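Local coordinates for protein Niban 2 (Homo sapiens, PDB 7CTP), which may help suppress apoptosis and may promote melanoma cell invasion, and contains a PH domain, at residues A[20-25]-A[281-285]; A[70-74]-A[181-185]; A[187-191]-A[402-406]; A[208-212]-A[232-236]. One frame throughout, in Å; residues are numbered along the deposited sequence.

Contact 1. Residues A[20-25]-A[281-285]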
loop_
_atom_site.group_PDB
_atom_site.type_symbol
_atom_site.label_atom_id
_atom_site.label_comp_id
_atom_site.label_asym_id
_atom_site.label_seq_id
_atom_site.Cartn_x
_atom_site.Cartn_y
_atom_site.Cartn_z
ATOM N N THR A 20 -1.031 -10.572 -22.720
ATOM C CA THR A 20 -0.443 -9.582 -21.815
ATOM C C THR A 20 -0.219 -8.257 -22.526
ATOM O O THR A 20 -0.505 -7.181 -21.978
ATOM C CB THR A 20 0.872 -10.124 -21.248
ATOM O OG1 THR A 20 0.596 -11.340 -20.525
ATOM C CG2 THR A 20 1.553 -9.103 -20.326
ATOM N N GLY A 21 0.290 -8.316 -23.759
ATOM C CA GLY A 21 0.567 -7.092 -24.493
ATOM C C GLY A 21 -0.689 -6.293 -24.780
ATOM O O GLY A 21 -0.676 -5.059 -24.736
ATOM N N LYS A 22 -1.791 -6.983 -25.064
ATOM C CA LYS A 22 -3.052 -6.292 -25.312
ATOM C C LYS A 22 -3.566 -5.613 -24.049
ATOM O O LYS A 22 -4.073 -4.486 -24.108
ATOM C CB LYS A 22 -4.073 -7.276 -25.876
ATOM C CG LYS A 22 -3.634 -7.801 -27.238
ATOM C CD LYS A 22 -4.623 -8.772 -27.856
ATOM C CE LYS A 22 -4.053 -9.326 -29.160
ATOM N NZ LYS A 22 -4.923 -10.395 -29.736
ATOM N N ILE A 23 -3.431 -6.276 -22.894
ATOM C CA ILE A 23 -3.806 -5.653 -21.623
ATOM C C ILE A 23 -2.938 -4.436 -21.345
ATOM O O ILE A 23 -3.432 -3.383 -20.928
ATOM C CB ILE A 23 -3.713 -6.668 -20.473
ATOM C CG1 ILE A 23 -4.812 -7.713 -20.595
ATOM C CG2 ILE A 23 -3.812 -5.953 -19.115
ATOM C CD1 ILE A 23 -4.513 -8.972 -19.791
ATOM N N LEU A 24 -1.624 -4.567 -21.541
ATOM C CA LEU A 24 -0.746 -3.443 -21.241
ATOM C C LEU A 24 -1.043 -2.256 -22.146
ATOM O O LEU A 24 -1.025 -1.107 -21.688
ATOM C CB LEU A 24 0.713 -3.865 -21.363
ATOM C CG LEU A 24 1.117 -4.878 -20.293
ATOM C CD1 LEU A 24 2.452 -5.512 -20.691
ATOM C CD2 LEU A 24 1.218 -4.223 -18.914
ATOM N N THR A 25 -1.319 -2.514 -23.433
ATOM C CA THR A 25 -1.671 -1.431 -24.355
ATOM C C THR A 25 -2.900 -0.675 -23.870
ATOM O O THR A 25 -2.909 0.563 -23.832
ATOM C CB THR A 25 -1.906 -1.984 -25.763
ATOM O OG1 THR A 25 -0.668 -2.467 -26.300
ATOM C CG2 THR A 25 -2.483 -0.905 -26.693
ATOM N N GLN A 281 7.594 -8.298 -18.960
ATOM C CA GLN A 281 6.928 -7.622 -20.073
ATOM C C GLN A 281 6.330 -6.288 -19.632
ATOM O O GLN A 281 6.464 -5.262 -20.325
ATOM C CB GLN A 281 5.864 -8.553 -20.659
ATOM C CG GLN A 281 5.347 -8.132 -22.021
ATOM C CD GLN A 281 4.423 -9.168 -22.619
ATOM O OE1 GLN A 281 4.476 -10.347 -22.260
ATOM N NE2 GLN A 281 3.583 -8.737 -23.548
ATOM N N ALA A 282 5.668 -6.280 -18.474
ATOM C CA ALA A 282 5.067 -5.052 -17.959
ATOM C C ALA A 282 6.135 -4.013 -17.640
ATOM O O ALA A 282 5.941 -2.814 -17.885
ATOM C CB ALA A 282 4.226 -5.368 -16.717
ATOM N N LYS A 283 7.276 -4.459 -17.104
ATOM C CA LYS A 283 8.354 -3.535 -16.772
ATOM C C LYS A 283 8.833 -2.816 -18.023
ATOM O O LYS A 283 8.950 -1.583 -18.042
ATOM C CB LYS A 283 9.507 -4.287 -16.102
ATOM C CG LYS A 283 10.694 -3.384 -15.680
ATOM C CD LYS A 283 11.722 -4.161 -14.881
ATOM C CE LYS A 283 12.936 -3.292 -14.545
ATOM N NZ LYS A 283 13.911 -4.025 -13.683
ATOM N N ALA A 284 9.075 -3.575 -19.093
ATOM C CA ALA A 284 9.549 -2.973 -20.338
ATOM C C ALA A 284 8.521 -1.997 -20.906
ATOM O O ALA A 284 8.861 -0.865 -21.277
ATOM C CB ALA A 284 9.877 -4.071 -21.358
ATOM N N ARG A 285 7.252 -2.410 -20.967
ATOM C CA ARG A 285 6.228 -1.569 -21.578
ATOM C C ARG A 285 5.984 -0.310 -20.752
ATOM O O ARG A 285 5.875 0.796 -21.302
ATOM C CB ARG A 285 4.928 -2.350 -21.761
ATOM C CG ARG A 285 4.986 -3.479 -22.799
ATOM C CD ARG A 285 5.028 -2.984 -24.250
ATOM N NE ARG A 285 3.971 -2.024 -24.569
ATOM C CZ ARG A 285 2.719 -2.327 -24.913
ATOM N NH1 ARG A 285 2.303 -3.597 -24.999
ATOM N NH2 ARG A 285 1.869 -1.339 -25.180
HETATM O O HOH W 1 3.533 -12.250 -20.328
#
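Leu24 points from residues 20-25 into the surface of residues 281-285, and Gln281 and Arg285 reach back past it. Leu24 CD1 lies 3.8 Å from Ala282 CA and also meets CG of Arg285. Its other methyl, CD2, rests against Ala282 CB. The leucine thus sits between the chains of Gln281 and Arg285, one helical turn apart.

Arg285 bends at chi2 and chi3 and brings its guanidinium over CB of Leu24, which lies against one face. The polar edge of the group meets residues 20-25. NH2 donates to Thr25 OG1 at 3.0 Å, nearly in the guanidinium plane and fairly straight at 161°. NH1 makes a weak bond to Gly21 O, 3.3 Å away. That carbonyl already accepts from Thr25 N, so the arginine adds to a bond of the helix itself.

The two segments belong to the long helices 10-48 and 260-337. They run in roughly the same direction, with local axes 10.5 Å apart and crossing at -38°. The pair is part of a helical bundle that also includes helix 232-252, whose Val240 and Leu244 touch Thr20.

Gln281 takes the other end of the contact. Its CG lies anti to the backbone N (chi1 -165°) and the chain is extended beyond it, which brings the amide beside Thr20. Thr20 CG2 lies 3.7 Å from Gln281 CD. Gln281 NE2 donates to Ala17 O, and Thr20 OG1 is bonded to Ile16 O. A water donates to both Thr20 OG1 and Gln281 OE1, the latter at 2.9 Å.

Contact 2. Residues A[70-74]-A[181-185]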
loop_
_atom_site.group_PDB
_atom_site.type_symbol
_atom_site.label_atom_id
_atom_site.label_comp_id
_atom_site.label_asym_id
_atom_site.label_seq_id
_atom_site.Cartn_x
_atom_site.Cartn_y
_atom_site.Cartn_z
ATOM N N PHE A 70 17.179 -7.593 10.756
ATOM C CA PHE A 70 17.138 -8.802 11.566
ATOM C C PHE A 70 17.790 -9.934 10.785
ATOM O O PHE A 70 17.852 -9.906 9.551
ATOM C CB PHE A 70 15.698 -9.149 11.959
ATOM C CG PHE A 70 15.589 -10.288 12.930
ATOM C CD1 PHE A 70 16.063 -10.155 14.223
ATOM C CD2 PHE A 70 14.993 -11.477 12.560
ATOM C CE1 PHE A 70 15.965 -11.196 15.122
ATOM C CE2 PHE A 70 14.890 -12.523 13.458
ATOM C CZ PHE A 70 15.377 -12.381 14.740
ATOM N N SER A 71 18.283 -10.933 11.517
ATOM C CA SER A 71 18.856 -12.108 10.881
ATOM C C SER A 71 18.766 -13.274 11.852
ATOM O O SER A 71 18.643 -13.086 13.063
ATOM C CB SER A 71 20.311 -11.872 10.453
ATOM O OG SER A 71 21.139 -11.677 11.585
ATOM N N GLY A 72 18.832 -14.480 11.303
ATOM C CA GLY A 72 18.782 -15.679 12.119
ATOM C C GLY A 72 18.668 -16.884 11.218
ATOM O O GLY A 72 18.435 -16.765 10.010
ATOM N N ASN A 73 18.845 -18.055 11.822
ATOM C CA ASN A 73 18.750 -19.297 11.070
ATOM C C ASN A 73 17.308 -19.776 11.013
ATOM O O ASN A 73 16.554 -19.646 11.983
ATOM C CB ASN A 73 19.635 -20.378 11.690
ATOM C CG ASN A 73 21.113 -20.063 11.572
ATOM O OD1 ASN A 73 21.564 -19.495 10.575
ATOM N ND2 ASN A 73 21.876 -20.430 12.596
ATOM N N LEU A 74 16.932 -20.318 9.856
ATOM C CA LEU A 74 15.612 -20.877 9.605
ATOM C C LEU A 74 15.775 -22.189 8.862
ATOM O O LEU A 74 16.801 -22.434 8.220
ATOM C CB LEU A 74 14.745 -19.951 8.738
ATOM C CG LEU A 74 14.403 -18.565 9.255
ATOM C CD1 LEU A 74 13.415 -17.862 8.343
ATOM C CD2 LEU A 74 13.843 -18.721 10.638
ATOM N N LYS A 181 8.878 -13.953 16.501
ATOM C CA LYS A 181 9.773 -12.883 16.074
ATOM C C LYS A 181 9.780 -12.764 14.558
ATOM O O LYS A 181 9.652 -11.666 14.005
ATOM C CB LYS A 181 11.187 -13.144 16.594
ATOM C CG LYS A 181 12.197 -12.055 16.248
ATOM C CD LYS A 181 11.694 -10.678 16.638
ATOM C CE LYS A 181 12.856 -9.725 16.902
ATOM N NZ LYS A 181 12.513 -8.745 17.973
ATOM N N TRP A 182 9.930 -13.895 13.874
ATOM C CA TRP A 182 9.977 -13.866 12.418
ATOM C C TRP A 182 8.632 -13.469 11.828
ATOM O O TRP A 182 8.591 -12.877 10.747
ATOM C CB TRP A 182 10.429 -15.221 11.883
ATOM C CG TRP A 182 11.918 -15.339 11.785
ATOM C CD1 TRP A 182 12.732 -16.133 12.545
ATOM C CD2 TRP A 182 12.776 -14.640 10.874
ATOM N NE1 TRP A 182 14.046 -15.969 12.163
ATOM C CE2 TRP A 182 14.099 -15.056 11.141
ATOM C CE3 TRP A 182 12.556 -13.698 9.865
ATOM C CZ2 TRP A 182 15.192 -14.566 10.432
ATOM C CZ3 TRP A 182 13.642 -13.211 9.163
ATOM C CH2 TRP A 182 14.945 -13.644 9.448
ATOM N N GLN A 183 7.525 -13.782 12.510
ATOM C CA GLN A 183 6.226 -13.335 12.017
ATOM C C GLN A 183 6.121 -11.820 12.053
ATOM O O GLN A 183 5.616 -11.206 11.108
ATOM C CB GLN A 183 5.084 -13.953 12.816
ATOM C CG GLN A 183 3.734 -13.479 12.334
ATOM C CD GLN A 183 2.590 -14.202 12.988
ATOM O OE1 GLN A 183 2.769 -14.898 13.987
ATOM N NE2 GLN A 183 1.403 -14.043 12.432
ATOM N N ALA A 184 6.609 -11.196 13.127
ATOM C CA ALA A 184 6.576 -9.737 13.207
ATOM C C ALA A 184 7.479 -9.109 12.156
ATOM O O ALA A 184 7.100 -8.128 11.499
ATOM C CB ALA A 184 6.986 -9.273 14.604
ATOM N N VAL A 185 8.689 -9.650 12.001
ATOM C CA VAL A 185 9.650 -9.107 11.042
ATOM C C VAL A 185 9.125 -9.257 9.619
ATOM O O VAL A 185 9.228 -8.336 8.801
ATOM C CB VAL A 185 11.017 -9.798 11.205
ATOM C CG1 VAL A 185 11.936 -9.481 10.015
ATOM C CG2 VAL A 185 11.667 -9.387 12.528
#
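Phe70 and Val185 are the nearest backbone pair where strand 70-74 passes helix 181-185, with local axes 10.2 Å apart and directions 141° from each other. This is the PH-domain arrangement, in which the C-terminal helix packs against the antiparallel sheet. The strand is the first of the domain and the helix is its last element.

Trp182 carries the contact, with a different side chain on each face of its indole. On one face Phe70 makes an edge-to-face (T-shaped) pair. The centroids of the Phe70 ring and the Trp182 six-membered ring are 4.9 Å apart, and the planes stand at 69°. Phe70 CE2 is the leading atom of that edge, 3.5 Å from Trp182 CE2. A first torsion near 180° (chi1 -173°) carries the Phe70 ring out from the strand to the helix.

Gly72 comes to the edge of the indole, where its backbone N lies 3.7 Å from Trp182 CZ2. Lys181 and Val185 add aliphatic contacts to Phe70. Lys181 CG approaches Phe70 CZ to 3.5 Å, and Val185 CG2 lies near Phe70 CD2.

Met173 of the neighbouring strand 169-173 touches both Leu74 and Trp182. On the second face of the indole, Leu74 makes a CH-pi contact, its CD2 3.5 Å from the centroid of the five-membered ring of Trp182.

Contact 3. Residues A[187-191]-A[402-406]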
loop_
_atom_site.group_PDB
_atom_site.type_symbol
_atom_site.label_atom_id
_atom_site.label_comp_id
_atom_site.label_asym_id
_atom_site.label_seq_id
_atom_site.Cartn_x
_atom_site.Cartn_y
_atom_site.Cartn_z
ATOM N N GLN A 187 5.982 -9.610 8.711
ATOM C CA GLN A 187 4.866 -8.675 8.580
ATOM C C GLN A 187 5.367 -7.280 8.243
ATOM O O GLN A 187 4.766 -6.581 7.417
ATOM C CB GLN A 187 4.037 -8.610 9.867
ATOM C CG GLN A 187 3.024 -9.716 10.071
ATOM C CD GLN A 187 2.362 -9.647 11.441
ATOM O OE1 GLN A 187 2.731 -8.832 12.291
ATOM N NE2 GLN A 187 1.385 -10.509 11.660
ATOM N N ASP A 188 6.455 -6.849 8.894
ATOM C CA ASP A 188 7.062 -5.553 8.577
ATOM C C ASP A 188 7.579 -5.517 7.144
ATOM O O ASP A 188 7.438 -4.501 6.452
ATOM C CB ASP A 188 8.221 -5.239 9.532
ATOM C CG ASP A 188 7.774 -4.940 10.958
ATOM O OD1 ASP A 188 6.552 -4.946 11.235
ATOM O OD2 ASP A 188 8.673 -4.697 11.810
ATOM N N CYS A 189 8.211 -6.609 6.695
ATOM C CA CYS A 189 8.687 -6.711 5.314
ATOM C C CYS A 189 7.544 -6.522 4.326
ATOM O O CYS A 189 7.662 -5.768 3.351
ATOM C CB CYS A 189 9.340 -8.074 5.078
ATOM S SG CYS A 189 10.972 -8.298 5.851
ATOM N N ILE A 190 6.440 -7.244 4.540
ATOM C CA ILE A 190 5.299 -7.170 3.625
ATOM C C ILE A 190 4.730 -5.759 3.602
ATOM O O ILE A 190 4.444 -5.199 2.534
ATOM C CB ILE A 190 4.225 -8.195 4.026
ATOM C CG1 ILE A 190 4.736 -9.621 3.805
ATOM C CG2 ILE A 190 2.936 -7.918 3.266
ATOM C CD1 ILE A 190 3.874 -10.682 4.497
ATOM N N ARG A 191 4.541 -5.167 4.785
ATOM C CA ARG A 191 3.979 -3.821 4.852
ATOM C C ARG A 191 4.873 -2.826 4.133
ATOM O O ARG A 191 4.385 -1.950 3.401
ATOM C CB ARG A 191 3.790 -3.417 6.316
ATOM C CG ARG A 191 3.124 -2.067 6.550
ATOM C CD ARG A 191 3.181 -1.697 8.048
ATOM N NE ARG A 191 2.535 -2.707 8.890
ATOM C CZ ARG A 191 3.186 -3.543 9.690
ATOM N NH1 ARG A 191 2.505 -4.434 10.403
ATOM N NH2 ARG A 191 4.512 -3.505 9.768
ATOM N N GLN A 402 5.142 -3.133 17.405
ATOM C CA GLN A 402 4.116 -4.143 17.154
ATOM C C GLN A 402 2.834 -3.858 17.920
ATOM O O GLN A 402 1.735 -4.112 17.411
ATOM C CB GLN A 402 4.641 -5.535 17.491
ATOM C CG GLN A 402 5.762 -6.001 16.583
ATOM C CD GLN A 402 5.470 -5.759 15.106
ATOM O OE1 GLN A 402 4.323 -5.833 14.658
ATOM N NE2 GLN A 402 6.517 -5.466 14.340
ATOM N N SER A 403 2.944 -3.337 19.144
ATOM C CA SER A 403 1.739 -3.046 19.922
ATOM C C SER A 403 0.911 -1.940 19.278
ATOM O O SER A 403 -0.311 -1.893 19.467
ATOM C CB SER A 403 2.108 -2.680 21.361
ATOM O OG SER A 403 2.753 -1.416 21.424
ATOM N N CYS A 404 1.549 -1.047 18.510
ATOM C CA CYS A 404 0.800 -0.041 17.761
ATOM C C CYS A 404 0.076 -0.671 16.578
ATOM O O CYS A 404 -1.124 -0.451 16.379
ATOM C CB CYS A 404 1.731 1.072 17.269
ATOM S SG CYS A 404 2.905 1.699 18.494
ATOM N N TYR A 405 0.808 -1.444 15.773
ATOM C CA TYR A 405 0.231 -2.059 14.583
ATOM C C TYR A 405 -0.917 -2.990 14.961
ATOM O O TYR A 405 -1.939 -3.051 14.261
ATOM C CB TYR A 405 1.322 -2.814 13.819
ATOM C CG TYR A 405 2.451 -1.953 13.247
ATOM C CD1 TYR A 405 2.212 -0.670 12.776
ATOM C CD2 TYR A 405 3.756 -2.445 13.169
ATOM C CE1 TYR A 405 3.251 0.121 12.240
ATOM C CE2 TYR A 405 4.798 -1.670 12.632
ATOM C CZ TYR A 405 4.528 -0.389 12.174
ATOM O OH TYR A 405 5.536 0.385 11.645
ATOM N N GLU A 406 -0.777 -3.691 16.093
ATOM C CA GLU A 406 -1.786 -4.650 16.545
ATOM C C GLU A 406 -3.150 -4.002 16.760
ATOM O O GLU A 406 -4.178 -4.688 16.678
ATOM C CB GLU A 406 -1.322 -5.325 17.841
ATOM C CG GLU A 406 -2.194 -6.512 18.301
ATOM C CD GLU A 406 -3.345 -6.106 19.221
ATOM O OE1 GLU A 406 -3.361 -4.956 19.718
ATOM O OE2 GLU A 406 -4.237 -6.953 19.449
HETATM O O HOH W 2 4.061 -6.278 12.200
#
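Arg191 lays its guanidinium flat on the ring of Tyr405, and Asp188 accepts a hydrogen bond from Gln402. The stack is close: Arg191 CZ is 3.9 Å from the Tyr405 ring centroid, with the planes 24° apart. It is a cation-pi contact over the ring face. NH2 makes the shortest approach, 3.4 Å from Tyr405 CE2.

Gln402 NE2 donates to Asp188 OD1 at 3.1 Å, with an angle of 168°. The carboxylate oxygen is met on its syn side, somewhat tilted from the carboxylate plane, while it lies in the plane of the Gln402 amide.

The next layer holds these groups in place. Arg191 NH2 forms a salt bridge with Asp188 OD1 at 2.9 Å, within its own helix. The two donors reach this oxygen from opposite faces of the carboxylate plane. The bond would help to fix the rotation of the guanidinium over the tyrosine. The Arg191 chain starts out trans (chi1 -176°) and bends at chi3 to turn the flat group onto the ring. A water accepts from Arg191 NH1 at 3.0 Å and also lies close to the amide oxygens of Gln187 and Gln402.

Further out, Gln402 NE2 is also bonded to Pro398 O. Gln433 joins both segments: its OE1 accepts from Arg191 NE, and its NE2 donates to Tyr405 O.

The contact connects the C-terminal helix of the PH domain, 176-194, with the short helix 402-405. Helix 422-455 lies against both Arg191 and Tyr405, helix 342-378 packs on Cys404, and strand 122-124 touches Gln187.

Contact 4. Residues A[208-212]-A[232-236]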
loop_
_atom_site.group_PDB
_atom_site.type_symbol
_atom_site.label_atom_id
_atom_site.label_comp_id
_atom_site.label_asym_id
_atom_site.label_seq_id
_atom_site.Cartn_x
_atom_site.Cartn_y
_atom_site.Cartn_z
ATOM N N PHE A 208 -0.819 6.885 -11.965
ATOM C CA PHE A 208 -0.798 5.430 -12.056
ATOM C C PHE A 208 -1.997 4.813 -11.347
ATOM O O PHE A 208 -2.695 3.960 -11.911
ATOM C CB PHE A 208 0.509 4.884 -11.488
ATOM C CG PHE A 208 0.614 3.396 -11.592
ATOM C CD1 PHE A 208 1.034 2.797 -12.770
ATOM C CD2 PHE A 208 0.249 2.595 -10.527
ATOM C CE1 PHE A 208 1.113 1.408 -12.866
ATOM C CE2 PHE A 208 0.313 1.215 -10.626
ATOM C CZ PHE A 208 0.747 0.625 -11.794
ATOM N N THR A 209 -2.253 5.217 -10.102
ATOM C CA THR A 209 -3.305 4.528 -9.362
ATOM C C THR A 209 -4.688 4.867 -9.911
ATOM O O THR A 209 -5.581 4.012 -9.922
ATOM C CB THR A 209 -3.197 4.841 -7.873
ATOM O OG1 THR A 209 -3.296 6.254 -7.681
ATOM C CG2 THR A 209 -1.860 4.380 -7.348
ATOM N N ASP A 210 -4.885 6.103 -10.389
ATOM C CA ASP A 210 -6.139 6.432 -11.061
ATOM C C ASP A 210 -6.287 5.661 -12.365
ATOM O O ASP A 210 -7.387 5.215 -12.701
ATOM C CB ASP A 210 -6.241 7.938 -11.320
ATOM C CG ASP A 210 -6.539 8.736 -10.058
ATOM O OD1 ASP A 210 -7.204 8.198 -9.147
ATOM O OD2 ASP A 210 -6.095 9.904 -9.979
ATOM N N ALA A 211 -5.199 5.488 -13.122
ATOM C CA ALA A 211 -5.304 4.718 -14.357
ATOM C C ALA A 211 -5.664 3.267 -14.067
ATOM O O ALA A 211 -6.421 2.645 -14.824
ATOM C CB ALA A 211 -4.002 4.794 -15.156
ATOM N N ILE A 212 -5.103 2.705 -12.989
ATOM C CA ILE A 212 -5.434 1.334 -12.607
ATOM C C ILE A 212 -6.920 1.233 -12.317
ATOM O O ILE A 212 -7.600 0.302 -12.764
ATOM C CB ILE A 212 -4.599 0.894 -11.391
ATOM C CG1 ILE A 212 -3.149 0.600 -11.805
ATOM C CG2 ILE A 212 -5.237 -0.336 -10.724
ATOM C CD1 ILE A 212 -2.971 -0.757 -12.517
ATOM N N GLU A 232 4.903 -0.034 -9.167
ATOM C CA GLU A 232 4.063 0.028 -10.363
ATOM C C GLU A 232 4.102 -1.274 -11.157
ATOM O O GLU A 232 3.065 -1.751 -11.644
ATOM C CB GLU A 232 4.504 1.191 -11.254
ATOM C CG GLU A 232 4.246 2.552 -10.661
ATOM C CD GLU A 232 5.445 3.096 -9.930
ATOM O OE1 GLU A 232 5.607 4.338 -9.913
ATOM O OE2 GLU A 232 6.231 2.292 -9.378
ATOM N N VAL A 233 5.292 -1.845 -11.338
ATOM C CA VAL A 233 5.392 -3.052 -12.160
ATOM C C VAL A 233 4.712 -4.233 -11.467
ATOM O O VAL A 233 4.079 -5.067 -12.121
ATOM C CB VAL A 233 6.863 -3.359 -12.500
ATOM C CG1 VAL A 233 6.949 -4.631 -13.349
ATOM C CG2 VAL A 233 7.489 -2.189 -13.261
ATOM N N GLN A 234 4.850 -4.334 -10.141
ATOM C CA GLN A 234 4.180 -5.409 -9.414
ATOM C C GLN A 234 2.668 -5.285 -9.544
ATOM O O GLN A 234 1.960 -6.285 -9.742
ATOM C CB GLN A 234 4.594 -5.373 -7.942
ATOM C CG GLN A 234 6.046 -5.791 -7.705
ATOM C CD GLN A 234 6.462 -5.641 -6.248
ATOM O OE1 GLN A 234 6.267 -4.589 -5.646
ATOM N NE2 GLN A 234 7.049 -6.690 -5.679
ATOM N N ILE A 235 2.154 -4.063 -9.438
ATOM C CA ILE A 235 0.714 -3.853 -9.538
ATOM C C ILE A 235 0.218 -4.175 -10.940
ATOM O O ILE A 235 -0.833 -4.807 -11.115
ATOM C CB ILE A 235 0.360 -2.415 -9.120
ATOM C CG1 ILE A 235 0.624 -2.235 -7.616
ATOM C CG2 ILE A 235 -1.086 -2.074 -9.515
ATOM C CD1 ILE A 235 0.650 -0.764 -7.179
ATOM N N LEU A 236 0.953 -3.737 -11.961
ATOM C CA LEU A 236 0.600 -4.090 -13.333
ATOM C C LEU A 236 0.621 -5.594 -13.541
ATOM O O LEU A 236 -0.222 -6.142 -14.261
ATOM C CB LEU A 236 1.568 -3.425 -14.299
ATOM C CG LEU A 236 1.210 -2.036 -14.783
ATOM C CD1 LEU A 236 2.320 -1.607 -15.736
ATOM C CD2 LEU A 236 -0.142 -2.083 -15.480
#
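Phe208 fills the space between the two helices, held at its face by Glu232 and at its edge by Ile235 and Leu236. The ring leaves its helix opposite the backbone N (chi1 -178°) and so reaches residues 232-236. Phe208 CZ comes to 3.3 Å from Glu232 O, a backbone oxygen that also accepts from Leu236 N.

The packing round the ring is close. Glu232 CG makes a CH-pi contact over the middle of one face, 3.8 Å from the Phe208 centroid and 8° off the ring normal. The opposite face is backed by Ile212 CG1 of its own helix. In the ring plane, Phe208 CE2 meets Ile235 CG2 at 3.7 Å, and CE1 meets Leu236 CG at 3.9 Å.

Helices 204-218 and 232-252 run parallel here, with local directions only 4° apart and axes 11.6 Å apart. They belong to the helical part of the chain; helix 204-218 comes next after helix 176-194. Helices 10-48 and 260-337 contribute Phe27 and Phe286, whose rings also meet Phe208; the Phe286 pair is edge-to-face.

One turn further along, the contact is thinner. Ile212 reaches the other helix with CD1, which meets Ile235 CG2 at 3.8 Å. Leu236 CD2 is 4.3 Å from the same Ile212 CD1. The more exposed margin is at Glu232, although Phe286 touches this side chain too. There the aliphatic CB and CG serve the aromatic ring, while the chain bends at chi2 and takes the carboxylate away from residues 208-212.

Contacts 1 and 4 form one region of the helical part, with centres 12 Å apart. They touch directly: Ala282 CB is 4.1 Å from Leu236 CB, and Leu24 CD2 is 4.3 Å from Leu236 CD1. Contacts 2 and 3 form a second region, with centres 13 Å apart. They share helix 176-194, and Ala184 CB lies 3.8 Å from Gln402 NE2. One stretch of that helix packs on the PH sheet, the next on helix 402-405. Helix 204-218, which carries one side of contact 4, follows helix 176-194 in the chain. The nearest atoms of contacts 3 and 4 are about 8 Å apart. Contacts 1 and 2 are farthest apart, with centres 36 Å from each other.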